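Local coordinates for protein probable amidase (Thermus thermophilus, PDB 2DC0) that is a probable amidase of the amidase family, built on a long mixed beta sheet flanked by helices, at residues T16-L21 with K47-L52; A85-P90 with N128-P133; M117-L122 with P310-A315; R135-P140 with S151-A156. One frame throughout, in Å; residues are numbered along the deposited sequence.

Contact 1 (T16-L21 with K47-L52); sequences TPLALL and KEALAL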
loop_
_atom_site.group_PDB
_atom_site.type_symbol
_atom_site.label_atom_id
_atom_site.label_comp_id
_atom_site.label_asym_id
_atom_site.label_seq_id
_atom_site.Cartn_x
_atom_site.Cartn_y
_atom_site.Cartn_z
ATOM N N THR A 16 -0.703 28.901 -35.078
ATOM C CA THR A 16 0.060 27.768 -35.595
ATOM C C THR A 16 1.116 27.330 -34.584
ATOM O O THR A 16 1.450 28.074 -33.663
ATOM C CB THR A 16 0.806 28.127 -36.901
ATOM O OG1 THR A 16 1.776 29.147 -36.629
ATOM C CG2 THR A 16 -0.172 28.629 -37.960
ATOM N N PRO A 17 1.658 26.113 -34.748
ATOM C CA PRO A 17 2.685 25.595 -33.842
ATOM C C PRO A 17 3.872 26.544 -33.797
ATOM O O PRO A 17 4.466 26.769 -32.744
ATOM C CB PRO A 17 3.046 24.253 -34.468
ATOM C CG PRO A 17 1.742 23.812 -35.059
ATOM C CD PRO A 17 1.263 25.084 -35.725
ATOM N N LEU A 18 4.212 27.098 -34.954
ATOM C CA LEU A 18 5.323 28.032 -35.054
ATOM C C LEU A 18 5.062 29.269 -34.196
ATOM O O LEU A 18 5.954 29.741 -33.490
ATOM C CB LEU A 18 5.530 28.438 -36.515
ATOM C CG LEU A 18 6.698 29.390 -36.773
ATOM C CD1 LEU A 18 8.005 28.727 -36.365
ATOM C CD2 LEU A 18 6.728 29.770 -38.242
ATOM N N ALA A 19 3.836 29.785 -34.247
ATOM C CA ALA A 19 3.471 30.967 -33.464
ATOM C C ALA A 19 3.464 30.658 -31.968
ATOM O O ALA A 19 3.884 31.481 -31.154
ATOM C CB ALA A 19 2.091 31.487 -33.896
ATOM N N LEU A 20 2.966 29.479 -31.604
ATOM C CA LEU A 20 2.934 29.093 -30.199
ATOM C C LEU A 20 4.365 28.996 -29.669
ATOM O O LEU A 20 4.638 29.389 -28.535
ATOM C CB LEU A 20 2.206 27.754 -30.022
ATOM C CG LEU A 20 0.690 27.801 -30.266
ATOM C CD1 LEU A 20 0.087 26.399 -30.190
ATOM C CD2 LEU A 20 0.050 28.714 -29.231
ATOM N N LEU A 21 5.279 28.489 -30.495
ATOM C CA LEU A 21 6.673 28.367 -30.084
ATOM C C LEU A 21 7.299 29.747 -29.905
ATOM O O LEU A 21 7.936 30.018 -28.884
ATOM C CB LEU A 21 7.490 27.563 -31.107
ATOM C CG LEU A 21 8.987 27.398 -30.762
ATOM C CD1 LEU A 21 9.136 26.657 -29.442
ATOM C CD2 LEU A 21 9.707 26.644 -31.873
ATOM N N LYS A 47 12.891 24.272 -36.096
ATOM C CA LYS A 47 12.858 23.323 -37.201
ATOM C C LYS A 47 11.675 22.359 -37.044
ATOM O O LYS A 47 10.944 22.089 -38.005
ATOM C CB LYS A 47 14.171 22.541 -37.258
ATOM C CG LYS A 47 14.238 21.501 -38.369
ATOM C CD LYS A 47 15.592 20.801 -38.396
ATOM C CE LYS A 47 15.606 19.705 -39.450
ATOM N NZ LYS A 47 16.878 18.936 -39.465
ATOM N N GLU A 48 11.489 21.841 -35.832
ATOM C CA GLU A 48 10.385 20.922 -35.550
ATOM C C GLU A 48 9.058 21.677 -35.641
ATOM O O GLU A 48 8.066 21.157 -36.158
ATOM C CB GLU A 48 10.555 20.317 -34.149
ATOM C CG GLU A 48 9.510 19.274 -33.757
ATOM C CD GLU A 48 9.523 18.051 -34.658
ATOM O OE1 GLU A 48 10.615 17.484 -34.886
ATOM O OE2 GLU A 48 8.439 17.651 -35.134
ATOM N N ALA A 49 9.047 22.909 -35.142
ATOM C CA ALA A 49 7.848 23.734 -35.181
ATOM C C ALA A 49 7.364 23.910 -36.622
ATOM O O ALA A 49 6.165 23.853 -36.892
ATOM C CB ALA A 49 8.124 25.094 -34.548
ATOM N N LEU A 50 8.303 24.121 -37.541
ATOM C CA LEU A 50 7.975 24.303 -38.956
ATOM C C LEU A 50 7.307 23.054 -39.523
ATOM O O LEU A 50 6.296 23.141 -40.226
ATOM C CB LEU A 50 9.243 24.618 -39.759
ATOM C CG LEU A 50 9.926 25.958 -39.454
ATOM C CD1 LEU A 50 11.249 26.049 -40.212
ATOM C CD2 LEU A 50 9.005 27.105 -39.852
ATOM N N ALA A 51 7.878 21.895 -39.210
ATOM C CA ALA A 51 7.343 20.623 -39.672
ATOM C C ALA A 51 5.921 20.404 -39.169
ATOM O O ALA A 51 5.040 19.988 -39.927
ATOM C CB ALA A 51 8.247 19.477 -39.205
ATOM N N LEU A 52 5.695 20.677 -37.888
ATOM C CA LEU A 52 4.371 20.500 -37.304
ATOM C C LEU A 52 3.366 21.481 -37.887
ATOM O O LEU A 52 2.190 21.158 -38.028
ATOM C CB LEU A 52 4.432 20.666 -35.780
ATOM C CG LEU A 52 5.199 19.566 -35.035
ATOM C CD1 LEU A 52 5.308 19.922 -33.559
ATOM C CD2 LEU A 52 4.498 18.226 -35.224
#

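Contact 2 (A85-P90 with N128-P133); sequences AGTKAP and NPWTGP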
loop_
_atom_site.group_PDB
_atom_site.type_symbol
_atom_site.label_atom_id
_atom_site.label_comp_id
_atom_site.label_asym_id
_atom_site.label_seq_id
_atom_site.Cartn_x
_atom_site.Cartn_y
_atom_site.Cartn_z
ATOM N N ALA A 85 20.289 16.256 -14.881
ATOM C CA ALA A 85 19.681 16.074 -13.559
ATOM C C ALA A 85 20.140 17.089 -12.512
ATOM O O ALA A 85 20.177 16.786 -11.312
ATOM C CB ALA A 85 19.956 14.653 -13.057
ATOM N N GLY A 86 20.485 18.287 -12.976
ATOM C CA GLY A 86 20.915 19.347 -12.085
ATOM C C GLY A 86 22.156 19.044 -11.268
ATOM O O GLY A 86 22.367 19.643 -10.210
ATOM N N THR A 87 22.990 18.130 -11.752
ATOM C CA THR A 87 24.199 17.759 -11.024
ATOM C C THR A 87 25.439 17.765 -11.910
ATOM O O THR A 87 25.338 17.852 -13.129
ATOM C CB THR A 87 24.051 16.346 -10.409
ATOM O OG1 THR A 87 25.186 16.057 -9.585
ATOM C CG2 THR A 87 23.957 15.295 -11.512
ATOM N N LYS A 88 26.609 17.678 -11.285
ATOM C CA LYS A 88 27.871 17.631 -12.016
ATOM C C LYS A 88 28.447 16.221 -11.932
ATOM O O LYS A 88 29.426 15.897 -12.598
ATOM C CB LYS A 88 28.870 18.636 -11.433
ATOM C CG LYS A 88 28.806 20.014 -12.076
ATOM C CD LYS A 88 29.340 19.968 -13.505
ATOM C CE LYS A 88 29.038 21.252 -14.279
ATOM N NZ LYS A 88 27.590 21.370 -14.642
ATOM N N ALA A 89 27.826 15.381 -11.110
ATOM C CA ALA A 89 28.284 14.011 -10.942
ATOM C C ALA A 89 27.823 13.122 -12.088
ATOM O O ALA A 89 26.852 13.429 -12.781
ATOM C CB ALA A 89 27.767 13.453 -9.620
ATOM N N PRO A 90 28.524 12.006 -12.312
ATOM C CA PRO A 90 28.119 11.107 -13.393
ATOM C C PRO A 90 26.784 10.452 -13.033
ATOM O O PRO A 90 26.485 10.244 -11.854
ATOM C CB PRO A 90 29.270 10.102 -13.455
ATOM C CG PRO A 90 29.747 10.053 -12.031
ATOM C CD PRO A 90 29.745 11.518 -11.648
ATOM N N ASN A 128 20.311 25.523 -6.311
ATOM C CA ASN A 128 21.283 24.621 -6.910
ATOM C C ASN A 128 22.562 25.412 -7.198
ATOM O O ASN A 128 22.554 26.351 -7.990
ATOM C CB ASN A 128 20.674 24.077 -8.212
ATOM C CG ASN A 128 21.498 22.980 -8.850
ATOM O OD1 ASN A 128 22.710 23.105 -9.003
ATOM N ND2 ASN A 128 20.830 21.902 -9.257
ATOM N N PRO A 129 23.679 25.043 -6.549
ATOM C CA PRO A 129 24.967 25.722 -6.736
ATOM C C PRO A 129 25.610 25.475 -8.098
ATOM O O PRO A 129 26.458 26.249 -8.536
ATOM C CB PRO A 129 25.813 25.171 -5.593
ATOM C CG PRO A 129 25.310 23.757 -5.484
ATOM C CD PRO A 129 23.803 23.940 -5.579
ATOM N N TRP A 130 25.207 24.401 -8.768
ATOM C CA TRP A 130 25.761 24.073 -10.080
ATOM C C TRP A 130 25.143 24.897 -11.207
ATOM O O TRP A 130 25.847 25.468 -12.036
ATOM C CB TRP A 130 25.545 22.588 -10.389
ATOM C CG TRP A 130 26.207 21.631 -9.439
ATOM C CD1 TRP A 130 25.670 20.484 -8.930
ATOM C CD2 TRP A 130 27.533 21.727 -8.895
ATOM N NE1 TRP A 130 26.575 19.859 -8.101
ATOM C CE2 TRP A 130 27.728 20.600 -8.061
ATOM C CE3 TRP A 130 28.577 22.655 -9.032
ATOM C CZ2 TRP A 130 28.921 20.375 -7.362
ATOM C CZ3 TRP A 130 29.769 22.431 -8.336
ATOM C CH2 TRP A 130 29.928 21.297 -7.511
ATOM N N THR A 131 23.817 24.946 -11.228
ATOM C CA THR A 131 23.067 25.655 -12.259
ATOM C C THR A 131 22.648 27.054 -11.832
ATOM O O THR A 131 22.262 27.882 -12.658
ATOM C CB THR A 131 21.778 24.900 -12.576
ATOM O OG1 THR A 131 20.929 24.931 -11.416
ATOM C CG2 THR A 131 22.084 23.450 -12.927
ATOM N N GLY A 132 22.724 27.313 -10.535
ATOM C CA GLY A 132 22.280 28.593 -10.032
ATOM C C GLY A 132 20.860 28.322 -9.572
ATOM O O GLY A 132 20.224 27.403 -10.073
ATOM N N PRO A 133 20.322 29.103 -8.634
ATOM C CA PRO A 133 18.958 28.849 -8.172
ATOM C C PRO A 133 17.857 29.143 -9.180
ATOM O O PRO A 133 17.988 30.025 -10.030
ATOM C CB PRO A 133 18.850 29.736 -6.936
ATOM C CG PRO A 133 19.699 30.925 -7.320
ATOM C CD PRO A 133 20.909 30.273 -7.954
#

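Contact 3 (M117-L122 with P310-A315); sequences MHEIAL and PQVREA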
loop_
_atom_site.group_PDB
_atom_site.type_symbol
_atom_site.label_atom_id
_atom_site.label_comp_id
_atom_site.label_asym_id
_atom_site.label_seq_id
_atom_site.Cartn_x
_atom_site.Cartn_y
_atom_site.Cartn_z
HETATM N N MSE A 117 16.269 21.741 -12.132
HETATM C CA MSE A 117 15.632 20.982 -11.030
HETATM C C MSE A 117 16.598 20.915 -9.867
HETATM O O MSE A 117 17.806 21.095 -10.034
HETATM C CB MSE A 117 15.299 19.572 -11.515
HETATM C CG MSE A 117 16.473 18.883 -12.190
HETATM SE SE MSE A 117 16.086 17.032 -12.583
HETATM C CE MSE A 117 16.456 16.256 -10.831
ATOM N N HIS A 118 16.114 20.672 -8.792
ATOM C CA HIS A 118 16.951 20.550 -7.615
ATOM C C HIS A 118 17.844 19.359 -7.931
ATOM O O HIS A 118 17.374 18.371 -8.503
ATOM C CB HIS A 118 16.099 20.264 -6.374
ATOM C CG HIS A 118 16.838 20.449 -5.088
ATOM N ND1 HIS A 118 16.717 21.586 -4.319
ATOM C CD2 HIS A 118 17.761 19.673 -4.472
ATOM C CE1 HIS A 118 17.534 21.503 -3.283
ATOM N NE2 HIS A 118 18.178 20.352 -3.353
ATOM N N GLU A 119 19.121 19.453 -7.564
ATOM C CA GLU A 119 20.081 18.392 -7.850
ATOM C C GLU A 119 19.585 16.973 -7.577
ATOM O O GLU A 119 19.204 16.640 -6.452
ATOM C CB GLU A 119 21.391 18.651 -7.105
ATOM C CG GLU A 119 22.450 17.581 -7.349
ATOM C CD GLU A 119 23.840 18.024 -6.921
ATOM O OE1 GLU A 119 23.948 18.706 -5.883
ATOM O OE2 GLU A 119 24.815 17.677 -7.614
ATOM N N ILE A 120 19.639 16.161 -8.635
ATOM C CA ILE A 120 19.190 14.770 -8.691
ATOM C C ILE A 120 17.835 14.546 -8.046
ATOM O O ILE A 120 17.516 13.432 -7.623
ATOM C CB ILE A 120 20.208 13.753 -8.089
ATOM C CG1 ILE A 120 20.448 14.036 -6.606
ATOM C CG2 ILE A 120 21.500 13.774 -8.895
ATOM C CD1 ILE A 120 21.155 12.917 -5.844
ATOM N N ALA A 121 17.043 15.614 -7.988
ATOM C CA ALA A 121 15.690 15.594 -7.422
ATOM C C ALA A 121 15.678 15.350 -5.918
ATOM O O ALA A 121 14.635 15.066 -5.340
ATOM C CB ALA A 121 14.844 14.543 -8.119
ATOM N N LEU A 122 16.836 15.470 -5.280
ATOM C CA LEU A 122 16.914 15.244 -3.846
ATOM C C LEU A 122 16.881 16.561 -3.083
ATOM O O LEU A 122 17.887 16.999 -2.522
ATOM C CB LEU A 122 18.185 14.463 -3.510
ATOM C CG LEU A 122 18.353 13.979 -2.070
ATOM C CD1 LEU A 122 17.100 13.234 -1.614
ATOM C CD2 LEU A 122 19.569 13.069 -1.998
ATOM N N PRO A 310 27.095 20.017 -1.414
ATOM C CA PRO A 310 27.180 19.597 -0.008
ATOM C C PRO A 310 25.858 19.051 0.552
ATOM O O PRO A 310 25.832 17.970 1.144
ATOM C CB PRO A 310 27.635 20.868 0.703
ATOM C CG PRO A 310 28.518 21.516 -0.330
ATOM C CD PRO A 310 27.717 21.341 -1.609
ATOM N N GLN A 311 24.772 19.800 0.359
ATOM C CA GLN A 311 23.441 19.408 0.837
ATOM C C GLN A 311 23.060 18.024 0.319
ATOM O O GLN A 311 22.709 17.134 1.092
ATOM C CB GLN A 311 22.378 20.417 0.370
ATOM C CG GLN A 311 20.972 20.191 0.957
ATOM C CD GLN A 311 19.843 20.494 -0.039
ATOM O OE1 GLN A 311 18.794 21.057 0.329
ATOM N NE2 GLN A 311 20.048 20.110 -1.303
ATOM N N VAL A 312 23.126 17.850 -0.997
ATOM C CA VAL A 312 22.783 16.568 -1.596
ATOM C C VAL A 312 23.728 15.464 -1.139
ATOM O O VAL A 312 23.294 14.358 -0.833
ATOM C CB VAL A 312 22.803 16.650 -3.138
ATOM C CG1 VAL A 312 22.753 15.249 -3.742
ATOM C CG2 VAL A 312 21.605 17.458 -3.621
ATOM N N ARG A 313 25.021 15.770 -1.090
ATOM C CA ARG A 313 26.007 14.786 -0.673
ATOM C C ARG A 313 25.726 14.305 0.751
ATOM O O ARG A 313 25.832 13.114 1.046
ATOM C CB ARG A 313 27.414 15.381 -0.760
ATOM C CG ARG A 313 28.526 14.346 -0.779
ATOM C CD ARG A 313 29.815 14.982 -1.270
ATOM N NE ARG A 313 30.285 16.012 -0.354
ATOM C CZ ARG A 313 30.872 17.142 -0.737
ATOM N NH1 ARG A 313 31.054 17.389 -2.027
ATOM N NH2 ARG A 313 31.287 18.016 0.172
ATOM N N GLU A 314 25.364 15.229 1.635
ATOM C CA GLU A 314 25.066 14.859 3.013
ATOM C C GLU A 314 23.860 13.918 3.081
ATOM O O GLU A 314 23.874 12.931 3.827
ATOM C CB GLU A 314 24.803 16.112 3.855
ATOM C CG GLU A 314 24.235 15.821 5.238
ATOM C CD GLU A 314 24.056 17.078 6.070
ATOM O OE1 GLU A 314 23.650 18.114 5.500
ATOM O OE2 GLU A 314 24.307 17.024 7.292
ATOM N N ALA A 315 22.822 14.216 2.303
ATOM C CA ALA A 315 21.624 13.377 2.288
ATOM C C ALA A 315 21.958 11.994 1.734
ATOM O O ALA A 315 21.508 10.978 2.264
ATOM C CB ALA A 315 20.522 14.035 1.450
#

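Contact 4 (R135-P140 with S151-A156); sequences RNAVDP and SAVAVA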
loop_
_atom_site.group_PDB
_atom_site.type_symbol
_atom_site.label_atom_id
_atom_site.label_comp_id
_atom_site.label_asym_id
_atom_site.label_seq_id
_atom_site.Cartn_x
_atom_site.Cartn_y
_atom_site.Cartn_z
ATOM N N ARG A 135 14.470 30.712 -9.656
ATOM C CA ARG A 135 13.761 31.747 -8.920
ATOM C C ARG A 135 12.262 31.718 -9.148
ATOM O O ARG A 135 11.788 31.489 -10.263
ATOM C CB ARG A 135 14.331 33.125 -9.296
ATOM C CG ARG A 135 15.818 33.249 -8.975
ATOM C CD ARG A 135 16.468 34.531 -9.510
ATOM N NE ARG A 135 17.865 34.594 -9.076
ATOM C CZ ARG A 135 18.253 34.966 -7.856
ATOM N NH1 ARG A 135 17.356 35.329 -6.955
ATOM N NH2 ARG A 135 19.536 34.937 -7.519
ATOM N N ASN A 136 11.526 31.951 -8.067
ATOM C CA ASN A 136 10.075 31.960 -8.085
ATOM C C ASN A 136 9.524 32.850 -9.189
ATOM O O ASN A 136 10.010 33.960 -9.408
ATOM C CB ASN A 136 9.553 32.421 -6.723
ATOM C CG ASN A 136 8.064 32.238 -6.585
ATOM O OD1 ASN A 136 7.276 32.950 -7.211
ATOM N ND2 ASN A 136 7.664 31.278 -5.761
ATOM N N ALA A 137 8.493 32.360 -9.871
ATOM C CA ALA A 137 7.867 33.090 -10.968
ATOM C C ALA A 137 7.291 34.445 -10.554
ATOM O O ALA A 137 7.345 35.401 -11.318
ATOM C CB ALA A 137 6.767 32.227 -11.588
ATOM N N VAL A 138 6.741 34.523 -9.346
ATOM C CA VAL A 138 6.137 35.764 -8.865
ATOM C C VAL A 138 7.127 36.750 -8.246
ATOM O O VAL A 138 7.007 37.964 -8.430
ATOM C CB VAL A 138 5.021 35.465 -7.840
ATOM C CG1 VAL A 138 4.431 36.762 -7.306
ATOM C CG2 VAL A 138 3.932 34.628 -8.500
ATOM N N ASP A 139 8.106 36.229 -7.519
ATOM C CA ASP A 139 9.105 37.067 -6.864
ATOM C C ASP A 139 10.446 36.346 -6.952
ATOM O O ASP A 139 10.663 35.341 -6.275
ATOM C CB ASP A 139 8.690 37.275 -5.399
ATOM C CG ASP A 139 9.639 38.169 -4.632
ATOM O OD1 ASP A 139 10.763 38.405 -5.118
ATOM O OD2 ASP A 139 9.258 38.625 -3.525
ATOM N N PRO A 140 11.370 36.857 -7.787
ATOM C CA PRO A 140 12.696 36.262 -7.974
ATOM C C PRO A 140 13.577 36.205 -6.726
ATOM O O PRO A 140 14.634 35.575 -6.745
ATOM C CB PRO A 140 13.299 37.115 -9.089
ATOM C CG PRO A 140 12.697 38.465 -8.824
ATOM C CD PRO A 140 11.256 38.118 -8.545
ATOM N N SER A 151 10.213 23.543 -13.987
ATOM C CA SER A 151 8.978 23.202 -14.682
ATOM C C SER A 151 7.795 24.044 -14.224
ATOM O O SER A 151 7.007 24.510 -15.045
ATOM C CB SER A 151 8.645 21.718 -14.503
ATOM O OG SER A 151 9.511 20.902 -15.268
ATOM N N ALA A 152 7.663 24.238 -12.915
ATOM C CA ALA A 152 6.561 25.023 -12.378
ATOM C C ALA A 152 6.686 26.495 -12.788
ATOM O O ALA A 152 5.705 27.126 -13.181
ATOM C CB ALA A 152 6.522 24.899 -10.853
ATOM N N VAL A 153 7.895 27.035 -12.698
ATOM C CA VAL A 153 8.136 28.424 -13.059
ATOM C C VAL A 153 7.893 28.644 -14.552
ATOM O O VAL A 153 7.322 29.665 -14.955
ATOM C CB VAL A 153 9.584 28.842 -12.706
ATOM C CG1 VAL A 153 9.872 30.249 -13.222
ATOM C CG2 VAL A 153 9.778 28.786 -11.196
ATOM N N ALA A 154 8.323 27.688 -15.374
ATOM C CA ALA A 154 8.129 27.795 -16.818
ATOM C C ALA A 154 6.634 27.870 -17.132
ATOM O O ALA A 154 6.186 28.740 -17.886
ATOM C CB ALA A 154 8.759 26.590 -17.522
ATOM N N VAL A 155 5.864 26.961 -16.539
ATOM C CA VAL A 155 4.416 26.923 -16.746
ATOM C C VAL A 155 3.751 28.205 -16.239
ATOM O O VAL A 155 2.854 28.752 -16.886
ATOM C CB VAL A 155 3.785 25.694 -16.031
ATOM C CG1 VAL A 155 2.260 25.744 -16.121
ATOM C CG2 VAL A 155 4.302 24.414 -16.673
ATOM N N ALA A 156 4.199 28.690 -15.087
ATOM C CA ALA A 156 3.636 29.908 -14.516
ATOM C C ALA A 156 3.893 31.132 -15.397
ATOM O O ALA A 156 3.043 32.013 -15.507
ATOM C CB ALA A 156 4.212 30.146 -13.131
#

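Contact 1 (T16-L21 with K47-L52)
Pro17, Leu18 and Leu21, in the first turn of helix 17-30, pack against Ala49, Leu50 and Leu52 of helix 42-57 in a roughly antiparallel helix pair. The two short segments run 148° apart, and their axes come within 8.5 Å. The close point is Leu18 against Ala49, where the two CA atoms are 5.0 Å apart. Ala49 presents only a methyl group, which leaves room for the leucines of the other helix. Leu21 has CG anti to its backbone N (chi1 179°), and its CD2 branch meets Ala49 CB at 3.5 Å, a tight carbon pair. Leu18 CD1 touches the same methyl at 4.1 Å. Leu18 also lies side by side with Leu50, both side chains pointing the same way, and Leu18 CD2 is 3.9 Å from Leu50 CD2. Leu50 starts out directed away from helix 17-30, but its end returns to meet Leu18. Toward the N-terminal end of helix 17-30, Pro17 CB rests on Leu52 CB at 4.1 Å, and the proline ring also touches the Ala49 and Leu52 carbonyls. Thr16 is the N-cap: its OG1 accepts from Ala19 N at 3.2 Å. Leu21 and Ala49 also reach strand 110-115, at Phe112 and Leu110. Thr53, one residue beyond the second segment, bonds Ala49 O through OG1 and adds a weak polar link between the helices, to Leu18 N. Between the two segments themselves there is no hydrogen bond and the contact is apolar, consistent with the small Ala49 allowing the close approach.

Contact 2 (A85-P90 with N128-P133)
Gly86 and Asn128 make the hydrogen bond that joins these two loops. Asn128 ND2 donates to Gly86 O over 2.9 Å, nearly straight at 168°. The donor lies in the carbonyl plane on a lone pair of Gly86 O, and the acceptor lies close to the amide plane of Asn128. Asn128 has CG anti to its backbone N (chi1 -172°), which sets the amide carbon near Gly86 O. ND2 also bonds Met117 O, while OD1 turns back into its own loop. There it accepts from Trp130 N at 2.8 Å and from Thr131 N at 3.1 Å, the second donor lying well above the carbonyl plane. The amide is thus fixed at both ends. Within the other loop, Thr87 OG1 accepts from Ala89 N at 3.1 Å. Glu119, earlier in the loop that follows strand 110-115, bonds both Trp130 NE1 and Thr87 OG1 through OE2 and so bridges the two segments.

The ring contacts centre on Trp130. Lys88 CG sits over one face, 4.1 Å from the centroid of the five-membered ring and 20° off its normal, a CH-pi contact. Lys88 CG is nearest Trp130 CD2, at 3.8 Å. At the ring edge, Gly86 O lies in plane, 3.6 Å from Trp130 CD1. Thr87 CA comes near the same carbon obliquely.

The remaining apolar contact is loose: Thr131 CG2 is 4.3 Å from Gly86 CA. Gly86 itself has positive phi, which favours glycine. An ST turn at Thr87 and an Asx turn at Asn128 lie in the two loops that meet here, after strands 69-73 and 110-115.

Contact 3 (M117-L122 with P310-A315)
Gln311 and His118 meet tip to tip at the start of helix 310-321. As modelled, Gln311 NE2 donates to His118 NE2 over 2.8 Å, and the bond is almost straight at 172°. The amide nitrogen lies in the ring plane and the ring nitrogen lies in the amide plane, yet the two planes are turned 38° apart. The Gln311 chain leaves with CG anti to the backbone N and bends at chi2 (-143°). At the other ring nitrogen, His118 ND1 accepts from Gly126 N. That would suit an N-H on His118 NE2, in which case the orientation of the Gln311 amide is uncertain. Either way the ring has a partner at both nitrogens.

Val312 follows and meets the loop 117-122 with both methyls. Val312 CG2 lies against the Glu119 side chain, the two crossing at a slant, 3.7 Å from Glu119 CB and 3.5 Å from Glu119 OE1. Glu119 OE1 also bonds Ser309 OG. Val312 CG1 meets Ile120 CD1 at 3.5 Å, again at a slant. Leu122 CD2 reaches the same methyl at 4.2 Å.

Ala315, one turn on, takes the end of Leu122. Its CB is 3.7 Å from Leu122 CD2. Leu316 then continues the apolar patch beside Ile120 and Leu122.

The receiving loop is tightly turned. Ile120 and Ala121 both have positive phi, and Ala121 N and Leu122 N each bond the carbonyl three residues back. This is a helix docked by its first turns on a compact loop, with one polar pair beside an apolar patch, and it joins helix 310-321 to the connection that follows strand 110-115.

Contact 4 (R135-P140 with S151-A156)
The loop 135-140 comes nearest helix 149-157 at Ala137 and Val153, whose CA atoms are 5.1 Å apart, and no hydrogen bond crosses between the two segments. Ala137 points its CB at the helix. This methyl touches Ala156 CB at 3.6 Å and Val153 CG1 at 4.0 Å. Val153 and Ala156 are three residues apart, so one alanine methyl meets two adjacent turns. Val153 has CG1 anti to its backbone N (chi1 174°), and its two methyls both lie against the loop backbone. Val153 CG2 is 3.5 Å from Arg135 O, and CG1 is 3.7 Å from that same Arg135 O. Val153 CG2 is also 4.0 Å from Ala137 N.

The loop holds its own shape by side-chain bonds that face away from the helix. Asn136 OD1 accepts from Val138 N at 2.7 Å in the carbonyl plane, an Asx turn, with a weak second bond from Asp139 N. Arg135 stretches back and its NH1 donates to Pro140 O over 2.7 Å at 151°. Pro140 O lies in the plane of the guanidinium, and the bond closes the two ends of the loop on each other.

The loop is also tied to other parts of the chain. Asn136 ND2 bonds Phe178 O, and Ala137 N bonds Asn179 OD1, both at the end of helix 173-179. Val138 and Asp139 rest on Met406 of strand 406-413. The loop thus touches helices 149-157 and 173-179 and strand 406-413, while helix 149-157 in turn lays Ser151, Ala152 and Val155 on Leu209 of strand 206-210.

In the fold
From the N terminus, contact 1 closes first, pairing helices 17-30 and 42-57, with strand 37-40 between them in the sequence. It is complete before the others open, about 24 Å or more from each, centre to centre. Contact 2 then joins the loop after strand 69-73 to the loop after strand 110-115. Contact 3 starts inside that span and ends far along at helix 310-321, so the two cross. They touch, with centres about 9 Å apart, and Ala85 O pairs with Ile120 N. Contact 4 nests within the long loop closed by contact 3 and follows contact 2 directly in sequence, leading into helix 149-157.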